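Local coordinates for protein pyruvate synthase subunit porC (Thermotoga maritima MSB8, PDB 2RAA) that forms the gamma subunit of a heterotetrameric pyruvate synthase, which converts pyruvate and CoA to acetyl-CoA and CO2 while reducing ferredoxin, at residues V134-A140 with P149-M153; G155-V160 with G196-C202. One frame throughout, in Å; residues are numbered along the deposited sequence.

Overall arrangement
Both contacts pack against helix 150-161, which lies on the mixed beta sheet of this alpha/beta subunit. Interaction 1 sets the first turn of that helix against helix 136-143 and the end of strand 130-134; interaction 2 sets its later turns against the end of helix 183-199 and the edge strand 201-202. Their centres are about 10 Å apart and they touch directly: Ile139 CD1 lies 3.6 Å from Gly196 N, Val134 CB 3.8 Å from Val200 CA, and Val134 CG1 4.0 Å from Ala156 CB. Interaction 1 is buried, whereas interaction 2 runs from the core to the exposed Arg159. The Cys202-Cys132 disulfide ties strand 201-202 to strand 130-134.

Interaction 1 (V134-A140 with P149-M153); sequences VDATDIA and PNTPM
A strand-to-helix junction of the alpha/beta fold meets the first turn of a second helix here. Val134 ends strand 130-134 in extended conformation, Asp135 (phi/psi -88/80) is the centre of an inverse gamma turn with a weak Ala136 N to Val134 O bond (3.0 Å), and helical geometry follows from Ala136. Asp135 is the N-cap: with chi1 t, its OD1 accepts a weak bond from Asp138 N at 3.3 Å. On the other side Pro149 is the N-cap of helix 150-161, and Met153 N donates to Pro149 O at 3.1 Å. The backbones are nearest at Thr137 and Pro149, 4.6 Å between CA atoms, and the contact is apolar, burying 308 Å². Ala136 and Pro152 form its centre: Ala136 CB lies 3.8 Å from Pro149 CB, 3.6 Å from Pro152 CB and 3.8 Å from Met153 CG. Pro152 also meets the next turn, with its CG 3.8 Å from Ile139 CG2 and 4.3 Å from Ala140 CB. Selenomethionine Met153, m at all three chi angles, brings SE to 3.7 Å from Val134 CG1. On adjacent strand 109-113, Asn113 accepts from Ala136 N through OD1 and hydrogen-bonds Thr137 OG1 through ND2. Alanine methyls facing proline rings are consistent with this close packing of two helix starts at the end of strand 130-134, parallel to strand 109-113, as in a layered alpha/beta fold.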
ATOM      1  N   VAL A 134       8.185   6.476  -0.345  1.00 43.07           N
ATOM      2  CA  VAL A 134       8.261   6.619  -1.808  1.00 39.62           C
ATOM      3  C   VAL A 134       7.304   7.730  -2.189  1.00 40.35           C
ATOM      4  O   VAL A 134       6.264   7.874  -1.587  1.00 42.72           O
ATOM      5  CB  VAL A 134       7.864   5.339  -2.545  1.00 37.92           C
ATOM      6  CG1 VAL A 134       6.445   4.888  -2.141  1.00 33.05           C
ATOM      7  CG2 VAL A 134       8.037   5.471  -4.097  1.00 38.25           C
ATOM      8  N   ASP A 135       7.662   8.515  -3.182  1.00 41.61           N
ATOM      9  CA  ASP A 135       6.776   9.660  -3.599  1.00 41.73           C
ATOM     10  C   ASP A 135       5.791   9.137  -4.628  1.00 44.50           C
ATOM     11  O   ASP A 135       5.975   9.295  -5.860  1.00 50.77           O
ATOM     12  CB  ASP A 135       7.653  10.770  -4.169  1.00 41.35           C
ATOM     13  CG  ASP A 135       6.868  11.962  -4.616  1.00 45.20           C
ATOM     14  OD1 ASP A 135       5.632  11.996  -4.365  1.00 40.25           O
ATOM     15  OD2 ASP A 135       7.502  12.824  -5.250  1.00 48.28           O
ATOM     16  N   ALA A 136       4.745   8.471  -4.130  1.00 45.47           N
ATOM     17  CA  ALA A 136       3.831   7.740  -5.022  1.00 43.76           C
ATOM     18  C   ALA A 136       2.966   8.733  -5.754  1.00 42.55           C
ATOM     19  O   ALA A 136       2.667   8.546  -6.927  1.00 43.96           O
ATOM     20  CB  ALA A 136       2.979   6.771  -4.272  1.00 42.58           C
ATOM     21  N   THR A 137       2.585   9.800  -5.073  1.00 42.08           N
ATOM     22  CA  THR A 137       1.737  10.833  -5.750  1.00 45.38           C
ATOM     23  C   THR A 137       2.346  11.307  -7.049  1.00 43.99           C
ATOM     24  O   THR A 137       1.682  11.323  -8.087  1.00 51.92           O
ATOM     25  CB  THR A 137       1.489  12.008  -4.831  1.00 43.93           C
ATOM     26  OG1 THR A 137       0.871  11.485  -3.644  1.00 47.45           O
ATOM     27  CG2 THR A 137       0.554  13.095  -5.500  1.00 44.51           C
ATOM     28  N   ASP A 138       3.614  11.687  -6.984  1.00 43.93           N
ATOM     29  CA  ASP A 138       4.343  12.161  -8.154  1.00 43.28           C
ATOM     30  C   ASP A 138       4.609  11.103  -9.191  1.00 41.11           C
ATOM     31  O   ASP A 138       4.531  11.394 -10.384  1.00 35.22           O
ATOM     32  CB  ASP A 138       5.645  12.852  -7.754  1.00 47.96           C
ATOM     33  CG  ASP A 138       5.413  14.291  -7.200  1.00 49.74           C
ATOM     34  OD1 ASP A 138       4.585  15.059  -7.752  1.00 56.15           O
ATOM     35  OD2 ASP A 138       6.078  14.650  -6.198  1.00 55.48           O
ATOM     36  N   ILE A 139       4.939   9.875  -8.777  1.00 43.99           N
ATOM     37  CA  ILE A 139       5.004   8.787  -9.756  1.00 41.41           C
ATOM     38  C   ILE A 139       3.689   8.709 -10.584  1.00 45.68           C
ATOM     39  O   ILE A 139       3.693   8.643 -11.835  1.00 46.73           O
ATOM     40  CB  ILE A 139       5.295   7.395  -9.107  1.00 44.07           C
ATOM     41  CG1 ILE A 139       6.680   7.394  -8.422  1.00 35.78           C
ATOM     42  CG2 ILE A 139       5.168   6.317 -10.197  1.00 40.43           C
ATOM     43  CD1 ILE A 139       7.171   5.937  -7.698  1.00 37.28           C
ATOM     44  N   ALA A 140       2.560   8.767  -9.893  1.00 47.02           N
ATOM     45  CA  ALA A 140       1.255   8.685 -10.547  1.00 44.87           C
ATOM     46  C   ALA A 140       0.968   9.903 -11.410  1.00 46.81           C
ATOM     47  O   ALA A 140       0.391   9.780 -12.505  1.00 44.70           O
ATOM     48  CB  ALA A 140       0.162   8.524  -9.484  1.00 45.71           C
ATOM     49  N   PRO A 149      -2.304   7.887  -5.330  1.00 48.10           N
ATOM     50  CA  PRO A 149      -1.032   7.183  -5.078  1.00 50.00           C
ATOM     51  C   PRO A 149      -1.072   5.688  -4.879  1.00 49.42           C
ATOM     52  O   PRO A 149      -0.048   5.089  -4.592  1.00 54.87           O
ATOM     53  CB  PRO A 149      -0.601   7.758  -3.735  1.00 49.73           C
ATOM     54  CG  PRO A 149      -1.887   7.979  -3.011  1.00 49.89           C
ATOM     55  CD  PRO A 149      -2.905   8.346  -4.062  1.00 47.18           C
ATOM     56  N   ASN A 150      -2.237   5.094  -5.060  1.00 48.77           N
ATOM     57  CA  ASN A 150      -2.468   3.738  -4.669  1.00 45.32           C
ATOM     58  C   ASN A 150      -1.685   2.709  -5.463  1.00 47.28           C
ATOM     59  O   ASN A 150      -1.184   1.791  -4.853  1.00 43.58           O
ATOM     60  CB  ASN A 150      -3.974   3.442  -4.558  1.00 50.39           C
ATOM     61  CG  ASN A 150      -4.735   3.583  -5.878  1.00 57.39           C
ATOM     62  OD1 ASN A 150      -4.275   4.232  -6.825  1.00 63.89           O
ATOM     63  ND2 ASN A 150      -5.916   2.957  -5.940  1.00 58.94           N
ATOM     64  N   THR A 151      -1.509   2.885  -6.780  1.00 42.95           N
ATOM     65  CA  THR A 151      -0.802   1.875  -7.580  1.00 44.17           C
ATOM     66  C   THR A 151       0.696   1.860  -7.315  1.00 44.90           C
ATOM     67  O   THR A 151       1.288   0.784  -7.129  1.00 49.13           O
ATOM     68  CB  THR A 151      -1.110   1.967  -9.068  1.00 43.62           C
ATOM     69  OG1 THR A 151      -2.517   1.790  -9.259  1.00 50.72           O
ATOM     70  CG2 THR A 151      -0.380   0.845  -9.874  1.00 45.50           C
ATOM     71  N   PRO A 152       1.340   3.028  -7.291  1.00 44.55           N
ATOM     72  CA  PRO A 152       2.736   2.970  -6.861  1.00 42.43           C
ATOM     73  C   PRO A 152       2.909   2.458  -5.433  1.00 42.24           C
ATOM     74  O   PRO A 152       3.910   1.802  -5.126  1.00 44.00           O
ATOM     75  CB  PRO A 152       3.199   4.424  -6.985  1.00 47.47           C
ATOM     76  CG  PRO A 152       2.281   5.035  -8.012  1.00 42.11           C
ATOM     77  CD  PRO A 152       0.944   4.397  -7.683  1.00 43.47           C
HETATM   78  N   MSE A 153       1.968   2.739  -4.540  1.00 44.97           N
HETATM   79  CA  MSE A 153       2.080   2.209  -3.171  1.00 44.95           C
HETATM   80  C   MSE A 153       1.982   0.677  -3.192  1.00 48.69           C
HETATM   81  O   MSE A 153       2.696  -0.034  -2.463  1.00 47.21           O
HETATM   82  CB  MSE A 153       1.051   2.825  -2.248  1.00 47.14           C
HETATM   83  CG  MSE A 153       1.311   4.284  -1.946  1.00 45.98           C
HETATM   84 SE   MSE A 153       2.951   4.635  -1.016  0.75 45.43          SE
HETATM   85  CE  MSE A 153       2.340   4.221   0.840  1.00 51.34           C
TER

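Interaction 2 (G155-V160 with G196-C202)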
ATOM      1  N   GLY A 155       3.002  -1.219  -5.676  1.00 42.74           N
ATOM      2  CA  GLY A 155       4.298  -1.677  -6.169  1.00 40.14           C
ATOM      3  C   GLY A 155       5.371  -1.602  -5.105  1.00 40.70           C
ATOM      4  O   GLY A 155       6.152  -2.536  -4.900  1.00 40.34           O
ATOM      5  N   ALA A 156       5.432  -0.484  -4.418  1.00 41.92           N
ATOM      6  CA  ALA A 156       6.290  -0.347  -3.221  1.00 41.86           C
ATOM      7  C   ALA A 156       6.068  -1.475  -2.239  1.00 42.98           C
ATOM      8  O   ALA A 156       7.009  -2.053  -1.737  1.00 43.22           O
ATOM      9  CB  ALA A 156       6.065   0.957  -2.539  1.00 42.60           C
ATOM     10  N   LEU A 157       4.809  -1.791  -1.972  1.00 45.12           N
ATOM     11  CA  LEU A 157       4.459  -2.866  -1.032  1.00 46.55           C
ATOM     12  C   LEU A 157       5.008  -4.217  -1.426  1.00 48.20           C
ATOM     13  O   LEU A 157       5.514  -4.980  -0.585  1.00 50.52           O
ATOM     14  CB  LEU A 157       2.943  -2.987  -0.960  1.00 47.13           C
ATOM     15  CG  LEU A 157       2.341  -3.892   0.120  1.00 47.52           C
ATOM     16  CD1 LEU A 157       2.820  -3.547   1.550  1.00 39.89           C
ATOM     17  CD2 LEU A 157       0.868  -3.772  -0.048  1.00 43.81           C
ATOM     18  N   VAL A 158       4.815  -4.538  -2.699  1.00 48.11           N
ATOM     19  CA  VAL A 158       5.267  -5.786  -3.244  1.00 50.97           C
ATOM     20  C   VAL A 158       6.772  -5.843  -3.137  1.00 50.90           C
ATOM     21  O   VAL A 158       7.330  -6.851  -2.736  1.00 52.12           O
ATOM     22  CB  VAL A 158       4.806  -5.931  -4.686  1.00 51.44           C
ATOM     23  CG1 VAL A 158       5.658  -6.995  -5.431  1.00 55.89           C
ATOM     24  CG2 VAL A 158       3.312  -6.232  -4.686  1.00 47.66           C
ATOM     25  N   ARG A 159       7.424  -4.740  -3.470  1.00 51.45           N
ATOM     26  CA  ARG A 159       8.861  -4.645  -3.340  1.00 50.68           C
ATOM     27  C   ARG A 159       9.345  -4.876  -1.902  1.00 52.81           C
ATOM     28  O   ARG A 159      10.185  -5.759  -1.682  1.00 53.45           O
ATOM     29  CB  ARG A 159       9.346  -3.327  -3.901  1.00 50.29           C
ATOM     30  CG  ARG A 159      10.828  -3.035  -3.758  1.00 56.57           C
ATOM     31  CD  ARG A 159      11.682  -3.828  -4.738  1.00 60.72           C
ATOM     32  NE  ARG A 159      13.088  -3.569  -4.473  1.00 58.92           N
ATOM     33  CZ  ARG A 159      13.802  -2.560  -4.968  1.00 68.36           C
ATOM     34  NH1 ARG A 159      13.281  -1.673  -5.808  1.00 71.14           N
ATOM     35  NH2 ARG A 159      15.070  -2.439  -4.618  1.00 70.53           N
ATOM     36  N   VAL A 160       8.813  -4.172  -0.907  1.00 50.33           N
ATOM     37  CA  VAL A 160       9.354  -4.326   0.479  1.00 48.57           C
ATOM     38  C   VAL A 160       8.901  -5.529   1.271  1.00 50.84           C
ATOM     39  O   VAL A 160       9.505  -5.837   2.287  1.00 56.57           O
ATOM     40  CB  VAL A 160       9.089  -3.092   1.357  1.00 49.63           C
ATOM     41  CG1 VAL A 160       9.523  -1.855   0.618  1.00 50.38           C
ATOM     42  CG2 VAL A 160       7.572  -3.020   1.793  1.00 39.24           C
ATOM     43  N   GLY A 196       6.830   2.468  -8.510  1.00 47.27           N
ATOM     44  CA  GLY A 196       6.760   2.419  -7.032  1.00 43.96           C
ATOM     45  C   GLY A 196       7.615   1.230  -6.537  1.00 47.41           C
ATOM     46  O   GLY A 196       8.266   1.289  -5.491  1.00 47.21           O
ATOM     47  N   TYR A 197       7.598   0.145  -7.285  1.00 45.25           N
ATOM     48  CA  TYR A 197       8.401  -1.051  -6.944  1.00 49.39           C
ATOM     49  C   TYR A 197       9.871  -0.682  -6.923  1.00 51.32           C
ATOM     50  O   TYR A 197      10.531  -0.870  -5.911  1.00 52.82           O
ATOM     51  CB  TYR A 197       8.159  -2.162  -7.949  1.00 50.77           C
ATOM     52  CG  TYR A 197       8.960  -3.429  -7.730  1.00 46.70           C
ATOM     53  CD1 TYR A 197      10.225  -3.555  -8.260  1.00 52.22           C
ATOM     54  CD2 TYR A 197       8.431  -4.502  -7.035  1.00 55.74           C
ATOM     55  CE1 TYR A 197      10.971  -4.714  -8.105  1.00 55.25           C
ATOM     56  CE2 TYR A 197       9.165  -5.675  -6.860  1.00 49.74           C
ATOM     57  CZ  TYR A 197      10.451  -5.772  -7.398  1.00 57.74           C
ATOM     58  OH  TYR A 197      11.233  -6.929  -7.253  1.00 53.65           O
ATOM     59  N   GLU A 198      10.345  -0.076  -8.015  1.00 50.86           N
ATOM     60  CA  GLU A 198      11.745   0.355  -8.164  1.00 48.74           C
ATOM     61  C   GLU A 198      12.230   1.434  -7.219  1.00 49.03           C
ATOM     62  O   GLU A 198      13.342   1.353  -6.711  1.00 46.54           O
ATOM     63  CB  GLU A 198      11.952   0.877  -9.580  1.00 50.99           C
ATOM     64  CG  GLU A 198      11.966  -0.225 -10.615  1.00 60.32           C
ATOM     65  CD  GLU A 198      11.660   0.240 -12.021  1.00 71.29           C
ATOM     66  OE1 GLU A 198      11.611   1.481 -12.307  1.00 76.07           O
ATOM     67  OE2 GLU A 198      11.457  -0.682 -12.844  1.00 80.13           O
ATOM     68  N   GLU A 199      11.396   2.449  -6.985  1.00 46.66           N
ATOM     69  CA  GLU A 199      11.836   3.642  -6.291  1.00 45.44           C
ATOM     70  C   GLU A 199      11.665   3.716  -4.785  1.00 46.43           C
ATOM     71  O   GLU A 199      12.197   4.609  -4.163  1.00 47.16           O
ATOM     72  CB  GLU A 199      11.224   4.850  -6.988  1.00 44.45           C
ATOM     73  CG  GLU A 199      12.094   5.258  -8.186  1.00 59.19           C
ATOM     74  CD  GLU A 199      11.321   5.659  -9.421  1.00 74.48           C
ATOM     75  OE1 GLU A 199      10.512   6.626  -9.342  1.00 79.63           O
ATOM     76  OE2 GLU A 199      11.562   5.014 -10.480  1.00 81.98           O
ATOM     77  N   VAL A 200      10.952   2.786  -4.177  1.00 47.96           N
ATOM     78  CA  VAL A 200      10.769   2.846  -2.732  1.00 49.06           C
ATOM     79  C   VAL A 200      12.147   2.758  -2.047  1.00 54.07           C
ATOM     80  O   VAL A 200      12.989   1.990  -2.499  1.00 54.64           O
ATOM     81  CB  VAL A 200       9.861   1.705  -2.245  1.00 46.23           C
ATOM     82  CG1 VAL A 200      10.433   0.315  -2.665  1.00 42.37           C
ATOM     83  CG2 VAL A 200       9.631   1.809  -0.722  1.00 39.24           C
ATOM     84  N   LYS A 201      12.388   3.536  -0.983  1.00 56.07           N
ATOM     85  CA  LYS A 201      13.660   3.462  -0.251  1.00 56.99           C
ATOM     86  C   LYS A 201      13.421   3.115   1.202  1.00 57.02           C
ATOM     87  O   LYS A 201      12.472   3.591   1.808  1.00 54.54           O
ATOM     88  CB  LYS A 201      14.443   4.782  -0.315  1.00 58.74           C
ATOM     89  CG  LYS A 201      14.745   5.315  -1.712  1.00 64.54           C
ATOM     90  CD  LYS A 201      15.659   4.404  -2.529  1.00 68.98           C
ATOM     91  CE  LYS A 201      15.904   5.007  -3.933  1.00 69.95           C
ATOM     92  NZ  LYS A 201      16.692   4.091  -4.821  1.00 67.14           N
ATOM     93  N   CYS A 202      14.328   2.315   1.765  1.00 60.17           N
ATOM     94  CA  CYS A 202      14.189   1.827   3.124  1.00 61.92           C
ATOM     95  C   CYS A 202      15.268   2.220   4.148  1.00 63.56           C
ATOM     96  O   CYS A 202      16.452   2.327   3.847  1.00 62.71           O
ATOM     97  CB  CYS A 202      14.080   0.305   3.085  1.00 63.72           C
ATOM     98  SG  CYS A 202      12.525  -0.214   2.427  1.00 65.66           S
TER
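Arg159 supplies both hydrogen bonds between these segments. Its NH1 donates to Tyr197 O at 2.9 Å and, weakly, to Glu198 O at 3.2 Å, so two carbonyls near the end of helix 183-199 gain a side-chain donor. The same side chain lies over the Tyr197 ring: CD is 3.5 Å from the centroid, 13° off the normal, a CH-pi contact, and Arg159 CG reaches Val200 CG1 at 3.5 Å. Gly155, where a CB would crowd Tyr197 N, and Gly196 face each other where the helices meet backbone to backbone, with Gly155 and Tyr197 CA atoms 4.2 Å apart. Two CA-H...O contacts run in opposite senses, Tyr197 CA to Gly155 O and Ala156 CA to Gly196 O, each 3.4 Å. Both carbonyls also accept within their helices: Gly155 O from Arg159 N (2.9 Å) and Gly196 O, weakly, from Val200 N (3.3 Å). Val200 leaves helical geometry and packs its CB 3.9 Å from Ala156 CB and its CG2 3.9 Å from Val160 CG1. That CG1 lies 3.9 Å from Cys202 SG, which is disulfide-bonded to Cys132. Close helix packing at glycines thus leads into an antiparallel edge strand of an alpha/beta fold.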